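Local coordinates for beta-N-acetylhexosaminidase (Beutenbergia cavernae, PDB 5BU9), which probably hydrolyses terminal non-reducing N-acetyl-D-hexosamine residues in N-acetyl-beta-D-hexosaminides, as a glycoside hydrolase of family 3, at residues A[194-197]-A[201-204]. Sequence-based numbering, arbitrary orientation.
Sequences ENTD and GVVD
V202 turns its branched side chain into the bend formed by residues 194-197, where E194 and T196 receive it, and illustrates how one buried aliphatic group can pack between two parts of a loop. With CG2 anti to its own carbonyl carbon, V202 brings that methyl to 3.8 Å from CB of E194. The methyl of T196 provides the second contact: its CG2 lies 3.8 Å from CB of V202 and 4.0 Å from each of the two valine methyls, the two side chains crossing at nearly a right angle. Shortening V202 to an alanine here removes both methyls, and the gap left beside CG2 of T196 would probably leave that methyl and CB of E194 without this packing partner.

All of this belongs to the loop that follows strand 180-186 of the TIM-type barrel in the family 3 N-terminal domain. Its far end becomes the short strand 203-204, which pairs in parallel with strand 234-235, while the backbone of T196 and the N of V202 are both tied to Q275, so the same residue bonds to both segments.

The polar layer is carried by water. Bent at chi2 (97°), the E194 chain directs its carboxylate toward the backbone of V203. OE2 of E194 lies 2.5 Å from one water, a very short separation, and that water accepts from N of V203 at 3.0 Å. A second water is hydrogen-bonded to O of V203 at 2.8 Å and makes a weak bond to OE2 of E194. Nearby, residues 195-197 form an Asx turn: OD1 of N195 accepts from N of D197 at 3.2 Å, the donor sitting above the carbonyl plane.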
loop_
_atom_site.group_PDB
_atom_site.type_symbol
_atom_site.label_atom_id
_atom_site.label_comp_id
_atom_site.label_asym_id
_atom_site.label_seq_id
_atom_site.Cartn_x
_atom_site.Cartn_y
_atom_site.Cartn_z
ATOM N N GLU A 194 8.231 6.690 17.252
ATOM C CA GLU A 194 7.173 5.797 17.733
ATOM C C GLU A 194 6.528 5.065 16.595
ATOM O O GLU A 194 6.716 5.433 15.445
ATOM C CB GLU A 194 6.103 6.563 18.503
ATOM C CG GLU A 194 6.559 6.941 19.928
ATOM C CD GLU A 194 7.087 8.343 19.948
ATOM O OE1 GLU A 194 8.052 8.605 20.712
ATOM O OE2 GLU A 194 6.537 9.170 19.166
ATOM N N ASN A 195 5.763 4.028 16.918
ATOM C CA ASN A 195 5.128 3.191 15.903
ATOM C C ASN A 195 3.626 3.520 15.734
ATOM O O ASN A 195 2.840 3.352 16.672
ATOM C CB ASN A 195 5.285 1.703 16.263
ATOM C CG ASN A 195 5.157 0.797 15.059
ATOM O OD1 ASN A 195 4.425 1.086 14.106
ATOM N ND2 ASN A 195 5.881 -0.307 15.090
ATOM N N THR A 196 3.214 3.895 14.527
ATOM C CA THR A 196 1.815 4.247 14.294
ATOM C C THR A 196 0.847 3.064 14.454
ATOM O O THR A 196 -0.330 3.286 14.673
ATOM C CB THR A 196 1.603 4.867 12.909
ATOM O OG1 THR A 196 2.105 3.983 11.905
ATOM C CG2 THR A 196 2.281 6.283 12.815
ATOM N N ASP A 197 1.346 1.827 14.366
ATOM C CA ASP A 197 0.536 0.630 14.624
ATOM C C ASP A 197 -0.032 0.604 16.025
ATOM O O ASP A 197 -1.194 0.242 16.225
ATOM C CB ASP A 197 1.348 -0.688 14.420
ATOM C CG ASP A 197 1.633 -1.016 12.937
ATOM O OD1 ASP A 197 1.037 -0.358 12.048
ATOM O OD2 ASP A 197 2.441 -1.965 12.660
ATOM N N GLY A 201 -0.899 9.874 18.071
ATOM C CA GLY A 201 -0.205 11.141 18.240
ATOM C C GLY A 201 1.248 11.049 17.800
ATOM O O GLY A 201 2.107 11.769 18.312
ATOM N N VAL A 202 1.543 10.137 16.876
ATOM C CA VAL A 202 2.898 10.026 16.353
ATOM C C VAL A 202 3.210 11.190 15.449
ATOM O O VAL A 202 2.538 11.428 14.439
ATOM C CB VAL A 202 3.127 8.740 15.599
ATOM C CG1 VAL A 202 4.529 8.784 15.006
ATOM C CG2 VAL A 202 2.979 7.561 16.511
ATOM N N VAL A 203 4.225 11.936 15.847
ATOM C CA VAL A 203 4.623 13.156 15.159
ATOM C C VAL A 203 6.068 12.990 14.725
ATOM O O VAL A 203 6.930 12.660 15.550
ATOM C CB VAL A 203 4.487 14.419 16.047
ATOM C CG1 VAL A 203 5.153 15.647 15.320
ATOM C CG2 VAL A 203 3.046 14.697 16.344
ATOM N N ASP A 204 6.318 13.189 13.435
ATOM C CA ASP A 204 7.670 13.328 12.891
ATOM C C ASP A 204 7.977 14.828 12.918
ATOM O O ASP A 204 7.266 15.621 12.288
ATOM C CB ASP A 204 7.741 12.751 11.467
ATOM C CG ASP A 204 9.047 13.077 10.736
ATOM O OD1 ASP A 204 9.530 14.223 10.802
ATOM O OD2 ASP A 204 9.586 12.185 10.041
HETATM O O HOH W 1 7.804 10.116 16.226
HETATM O O HOH W 2 5.491 11.363 18.450
#